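Putative solute-binding component of ABC transporter (Clostridium phytofermentans, PDB 4YS6) probably serves as the sugar-capturing, solute-binding component of an ABC importer, and holds beta-D-glucopyranose in the cleft between its two lobes. Local coordinates at residues Q84-I89 against G107-Q112; E168-D173 against V211-W216. All coordinates share one frame; numbering follows the deposited sequence.

Contact 1: Q84-I89 against G107-Q112; sequences QIENMI and GTVLAQ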
loop_
_atom_site.group_PDB
_atom_site.type_symbol
_atom_site.label_atom_id
_atom_site.label_comp_id
_atom_site.label_asym_id
_atom_site.label_seq_id
_atom_site.Cartn_x
_atom_site.Cartn_y
_atom_site.Cartn_z
ATOM N N GLN A 84 -18.674 11.578 -3.822
ATOM C CA GLN A 84 -17.705 12.668 -3.793
ATOM C C GLN A 84 -17.201 12.990 -5.185
ATOM O O GLN A 84 -17.110 14.154 -5.548
ATOM C CB GLN A 84 -16.543 12.340 -2.866
ATOM C CG GLN A 84 -16.974 12.362 -1.416
ATOM C CD GLN A 84 -15.887 11.940 -0.460
ATOM O OE1 GLN A 84 -14.954 11.217 -0.824
ATOM N NE2 GLN A 84 -16.022 12.371 0.797
ATOM N N ILE A 85 -16.910 11.965 -5.981
ATOM C CA ILE A 85 -16.465 12.179 -7.358
ATOM C C ILE A 85 -17.580 12.803 -8.209
ATOM O O ILE A 85 -17.322 13.740 -8.964
ATOM C CB ILE A 85 -15.956 10.855 -7.962
ATOM C CG1 ILE A 85 -14.721 10.414 -7.187
ATOM C CG2 ILE A 85 -15.609 10.995 -9.458
ATOM C CD1 ILE A 85 -14.356 8.962 -7.369
ATOM N N GLU A 86 -18.822 12.331 -8.053
ATOM C CA GLU A 86 -19.956 12.961 -8.715
ATOM C C GLU A 86 -20.019 14.453 -8.404
ATOM O O GLU A 86 -20.280 15.261 -9.295
ATOM C CB GLU A 86 -21.277 12.289 -8.303
ATOM C CG GLU A 86 -21.540 11.005 -9.052
ATOM C CD GLU A 86 -22.777 10.261 -8.573
ATOM O OE1 GLU A 86 -23.316 10.603 -7.498
ATOM O OE2 GLU A 86 -23.202 9.325 -9.280
ATOM N N ASN A 87 -19.796 14.803 -7.140
ATOM C CA ASN A 87 -19.879 16.197 -6.698
ATOM C C ASN A 87 -18.722 17.012 -7.250
ATOM O O ASN A 87 -18.895 18.178 -7.580
ATOM C CB ASN A 87 -19.876 16.292 -5.175
ATOM C CG ASN A 87 -21.155 15.759 -4.550
ATOM O OD1 ASN A 87 -22.150 15.524 -5.237
ATOM N ND2 ASN A 87 -21.129 15.564 -3.236
HETATM N N MSE A 88 -17.538 16.407 -7.329
HETATM C CA MSE A 88 -16.398 17.093 -7.937
HETATM C C MSE A 88 -16.709 17.464 -9.380
HETATM O O MSE A 88 -16.416 18.572 -9.828
HETATM C CB MSE A 88 -15.137 16.227 -7.882
HETATM C CG MSE A 88 -14.537 16.140 -6.528
HETATM SE SE MSE A 88 -13.212 14.698 -6.419
HETATM C CE MSE A 88 -13.010 14.743 -4.473
ATOM N N ILE A 89 -17.313 16.537 -10.108
ATOM C CA ILE A 89 -17.632 16.776 -11.501
ATOM C C ILE A 89 -18.670 17.895 -11.589
ATOM O O ILE A 89 -18.587 18.775 -12.453
ATOM C CB ILE A 89 -18.148 15.498 -12.177
ATOM C CG1 ILE A 89 -17.041 14.437 -12.197
ATOM C CG2 ILE A 89 -18.633 15.799 -13.595
ATOM C CD1 ILE A 89 -17.506 13.067 -12.683
ATOM N N GLY A 107 -16.761 2.581 -12.192
ATOM C CA GLY A 107 -16.978 2.582 -13.627
ATOM C C GLY A 107 -18.048 3.551 -14.097
ATOM O O GLY A 107 -17.883 4.230 -15.103
ATOM N N THR A 108 -19.161 3.611 -13.380
ATOM C CA THR A 108 -20.241 4.481 -13.788
ATOM C C THR A 108 -19.840 5.946 -13.713
ATOM O O THR A 108 -20.052 6.696 -14.656
ATOM C CB THR A 108 -21.492 4.244 -12.922
ATOM O OG1 THR A 108 -21.908 2.884 -13.074
ATOM C CG2 THR A 108 -22.618 5.152 -13.350
ATOM N N VAL A 109 -19.254 6.359 -12.597
ATOM C CA VAL A 109 -18.954 7.767 -12.434
ATOM C C VAL A 109 -17.791 8.173 -13.312
ATOM O O VAL A 109 -17.720 9.307 -13.786
ATOM C CB VAL A 109 -18.672 8.123 -10.946
ATOM C CG1 VAL A 109 -17.414 7.463 -10.442
ATOM C CG2 VAL A 109 -18.616 9.627 -10.771
ATOM N N LEU A 110 -16.853 7.265 -13.551
ATOM C CA LEU A 110 -15.764 7.629 -14.460
ATOM C C LEU A 110 -16.209 7.738 -15.931
ATOM O O LEU A 110 -15.611 8.516 -16.701
ATOM C CB LEU A 110 -14.621 6.649 -14.314
ATOM C CG LEU A 110 -13.911 6.773 -12.949
ATOM C CD1 LEU A 110 -12.624 6.019 -12.981
ATOM C CD2 LEU A 110 -13.662 8.233 -12.510
ATOM N N ALA A 111 -17.249 7.000 -16.328
ATOM C CA ALA A 111 -17.837 7.167 -17.646
ATOM C C ALA A 111 -18.361 8.601 -17.798
ATOM O O ALA A 111 -18.233 9.200 -18.854
ATOM C CB ALA A 111 -18.975 6.146 -17.886
ATOM N N GLN A 112 -18.955 9.133 -16.736
ATOM C CA GLN A 112 -19.445 10.518 -16.716
ATOM C C GLN A 112 -18.291 11.507 -16.939
ATOM O O GLN A 112 -18.392 12.470 -17.702
ATOM C CB GLN A 112 -20.152 10.795 -15.381
ATOM C CG GLN A 112 -20.716 12.178 -15.249
ATOM C CD GLN A 112 -21.377 12.397 -13.904
ATOM O OE1 GLN A 112 -21.602 11.449 -13.139
ATOM N NE2 GLN A 112 -21.691 13.652 -13.604
HETATM O O HOH W 1 -22.177 15.055 -11.305
#
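V109, on helix 107-115, meets I85, E86 and I89 of helix 78-90 where two neighbouring helices pack side by side in an alpha/beta lobe of the periplasmic binding protein fold. The short axes run at 8° to each other, both N to C in the same sense, and approach to 10.0 Å, a gap filled mainly by side chains. V109 CG2 is the main point of contact: it sits 3.6 Å from I85 CG2, the two side chains crossing at about a right angle, and 3.7 Å from E86 CG, so the aliphatic part of E86 joins the apolar patch. A chi1 of 66° puts V109 CG1 between the backbone N and the carbonyl carbon and leaves CG2 anti to the N; CG2 makes the closer contacts, though CG1 touches I85 CG2 as well. One turn on, I89 CD1 lies 4.1 Å from V109 CG2. Q112, fully extended, crosses I89 at a slant, with Q112 NE2 3.7 Å from I89 CG2. That NE2 also donates to a water (2.7 Å), which in turn donates to E86 O at 2.8 Å, a water-mediated polar link beside the apolar contact. Beneath the pair runs strand 95-98: I85 packs on L96 and I98, L110 on I98, while M88 reaches L96 and strand 68-73.

Contact 2: E168-D173 against V211-W216; sequences EIFTGD and VATAGW. With BGC (beta-D-glucopyranose), chain D.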
loop_
_atom_site.group_PDB
_atom_site.type_symbol
_atom_site.label_atom_id
_atom_site.label_comp_id
_atom_site.label_asym_id
_atom_site.label_seq_id
_atom_site.Cartn_x
_atom_site.Cartn_y
_atom_site.Cartn_z
ATOM N N GLU A 168 3.417 -17.132 8.718
ATOM C CA GLU A 168 2.030 -16.742 8.429
ATOM C C GLU A 168 2.038 -15.503 7.544
ATOM O O GLU A 168 3.029 -14.792 7.473
ATOM C CB GLU A 168 1.229 -16.508 9.712
ATOM C CG GLU A 168 1.118 -17.768 10.624
ATOM C CD GLU A 168 0.225 -18.872 10.055
ATOM O OE1 GLU A 168 -0.633 -18.577 9.198
ATOM O OE2 GLU A 168 0.366 -20.037 10.485
ATOM N N ILE A 169 0.920 -15.250 6.866
ATOM C CA ILE A 169 0.868 -14.261 5.797
ATOM C C ILE A 169 -0.369 -13.389 5.943
ATOM O O ILE A 169 -1.457 -13.914 6.155
ATOM C CB ILE A 169 0.815 -14.941 4.424
ATOM C CG1 ILE A 169 2.020 -15.856 4.189
ATOM C CG2 ILE A 169 0.741 -13.907 3.313
ATOM C CD1 ILE A 169 1.753 -16.896 3.110
ATOM N N PHE A 170 -0.169 -12.079 5.841
ATOM C CA PHE A 170 -1.256 -11.086 5.899
ATOM C C PHE A 170 -1.089 -10.124 4.751
ATOM O O PHE A 170 -0.072 -9.425 4.704
ATOM C CB PHE A 170 -1.236 -10.307 7.201
ATOM C CG PHE A 170 -1.652 -11.106 8.398
ATOM C CD1 PHE A 170 -0.831 -12.110 8.891
ATOM C CD2 PHE A 170 -2.860 -10.849 9.037
ATOM C CE1 PHE A 170 -1.236 -12.864 9.982
ATOM C CE2 PHE A 170 -3.248 -11.589 10.134
ATOM C CZ PHE A 170 -2.437 -12.606 10.593
ATOM N N THR A 171 -2.030 -10.101 3.810
ATOM C CA THR A 171 -1.973 -9.083 2.765
ATOM C C THR A 171 -3.191 -8.138 2.852
ATOM O O THR A 171 -3.911 -8.088 3.864
ATOM C CB THR A 171 -1.819 -9.716 1.347
ATOM O OG1 THR A 171 -1.400 -8.710 0.401
ATOM C CG2 THR A 171 -3.100 -10.366 0.875
ATOM N N GLY A 172 -3.365 -7.323 1.822
ATOM C CA GLY A 172 -4.299 -6.229 1.890
ATOM C C GLY A 172 -5.685 -6.581 1.409
ATOM O O GLY A 172 -6.068 -7.752 1.314
ATOM N N ASP A 173 -6.453 -5.540 1.101
ATOM C CA ASP A 173 -7.852 -5.721 0.742
ATOM C C ASP A 173 -7.945 -6.305 -0.656
ATOM O O ASP A 173 -7.212 -5.882 -1.555
ATOM C CB ASP A 173 -8.590 -4.399 0.810
ATOM C CG ASP A 173 -10.069 -4.548 0.525
ATOM O OD1 ASP A 173 -10.831 -4.872 1.469
ATOM O OD2 ASP A 173 -10.464 -4.392 -0.654
ATOM N N VAL A 211 -5.540 -14.984 2.804
ATOM C CA VAL A 211 -4.661 -14.137 3.616
ATOM C C VAL A 211 -4.939 -12.644 3.490
ATOM O O VAL A 211 -4.313 -11.826 4.186
ATOM C CB VAL A 211 -3.182 -14.396 3.271
ATOM C CG1 VAL A 211 -2.851 -15.843 3.572
ATOM C CG2 VAL A 211 -2.873 -14.089 1.818
ATOM N N ALA A 212 -5.875 -12.289 2.610
ATOM C CA ALA A 212 -6.256 -10.902 2.396
ATOM C C ALA A 212 -6.937 -10.336 3.631
ATOM O O ALA A 212 -7.644 -11.038 4.325
ATOM C CB ALA A 212 -7.187 -10.785 1.200
ATOM N N THR A 213 -6.697 -9.061 3.903
ATOM C CA THR A 213 -7.248 -8.408 5.093
ATOM C C THR A 213 -8.213 -7.322 4.646
ATOM O O THR A 213 -7.807 -6.304 4.099
ATOM C CB THR A 213 -6.142 -7.777 5.985
ATOM O OG1 THR A 213 -5.117 -8.741 6.279
ATOM C CG2 THR A 213 -6.736 -7.261 7.328
ATOM N N ALA A 214 -9.497 -7.531 4.908
ATOM C CA ALA A 214 -10.515 -6.556 4.529
ATOM C C ALA A 214 -10.223 -5.128 5.017
ATOM O O ALA A 214 -9.918 -4.899 6.196
ATOM C CB ALA A 214 -11.868 -7.019 5.056
ATOM N N GLY A 215 -10.294 -4.169 4.089
ATOM C CA GLY A 215 -10.046 -2.777 4.390
ATOM C C GLY A 215 -8.654 -2.428 4.855
ATOM O O GLY A 215 -8.445 -1.329 5.369
ATOM N N TRP A 216 -7.697 -3.349 4.693
ATOM C CA TRP A 216 -6.360 -3.176 5.236
ATOM C C TRP A 216 -6.411 -2.918 6.753
ATOM O O TRP A 216 -5.516 -2.262 7.337
ATOM C CB TRP A 216 -5.640 -2.027 4.544
ATOM C CG TRP A 216 -5.239 -2.236 3.104
ATOM C CD1 TRP A 216 -5.896 -1.825 1.977
ATOM C CD2 TRP A 216 -4.027 -2.851 2.653
ATOM N NE1 TRP A 216 -5.155 -2.137 0.865
ATOM C CE2 TRP A 216 -4.015 -2.784 1.252
ATOM C CE3 TRP A 216 -2.948 -3.462 3.309
ATOM C CZ2 TRP A 216 -2.952 -3.293 0.489
ATOM C CZ3 TRP A 216 -1.909 -3.969 2.548
ATOM C CH2 TRP A 216 -1.913 -3.871 1.166
HETATM C C2 BGC D . -0.941 1.280 -0.617
HETATM C C3 BGC D . -0.197 1.008 0.650
HETATM C C4 BGC D . -1.040 1.151 1.846
HETATM C C5 BGC D . -2.310 0.362 1.751
HETATM C C6 BGC D . -3.299 0.649 2.860
HETATM C C1 BGC D . -2.141 0.317 -0.721
HETATM O O1 BGC D . -2.845 0.512 -1.782
HETATM O O2 BGC D . -0.087 1.081 -1.736
HETATM O O3 BGC D . 0.937 1.956 0.681
HETATM O O4 BGC D . -0.366 0.662 3.033
HETATM O O5 BGC D . -2.951 0.706 0.487
HETATM O O6 BGC D . -3.457 2.042 3.083
#
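W216 lies flat between G172 and the bound glucose, whose C6-C5-O5-C1 side leans on the indole face, a CH-pi-like aromatic platform as in many sugar sites. G172 CA makes a CH-pi contact over the six-membered ring on one face; on the opposite face BGC C5 stands 3.6 Å above the plane, over its centre, and BGC C6 is 3.5 Å from W216 CG. The indole is thus clamped between backbone and sugar, and its NE1 is bonded to D176, which also binds the glucose. Next to the indole, the chain leaving strand 165-170 runs beside the loop after helix 208-211. T171 N donates to V211 O (2.9 Å, 167° at the hydrogen). T213 OG1, placed beside its own backbone N by chi1 -52°, donates to T171 O at 2.8 Å, nearly along the C=O axis. T213 N reaches G172 O at 3.0 Å with a more bent bond. Farther back along the strand V211 crosses I169 obliquely, CG1 3.9 Å from I169 CB, and T171 turns OG1 to S245. The D173 carboxylate is held at both oxygens: OD2 takes G175 N, and OD1 takes G215 N on its anti side at 2.8 Å, an almost straight bond of 176°.

Overall arrangement
Contact 1 closes before contact 2 opens along the chain, and the two do not touch: their centres lie 28 Å apart, their nearest atoms about 15 Å. They belong to different sheets. The helices of contact 1 flank the mixed sheet that contains strands 68-73, 38-43 and 95-98, whereas 168-173 continues from strand 165-170 of the separate four-stranded parallel sheet. This division matches the two-lobed periplasmic binding protein architecture. Contact 1 is helix packing 24 Å from the centre of the chain; contact 2, at 11 Å, carries W216 into the glucose pocket. Pocket residues R50 and D124 of one lobe and D176 and N246 of the other line the glucose site between the lobes.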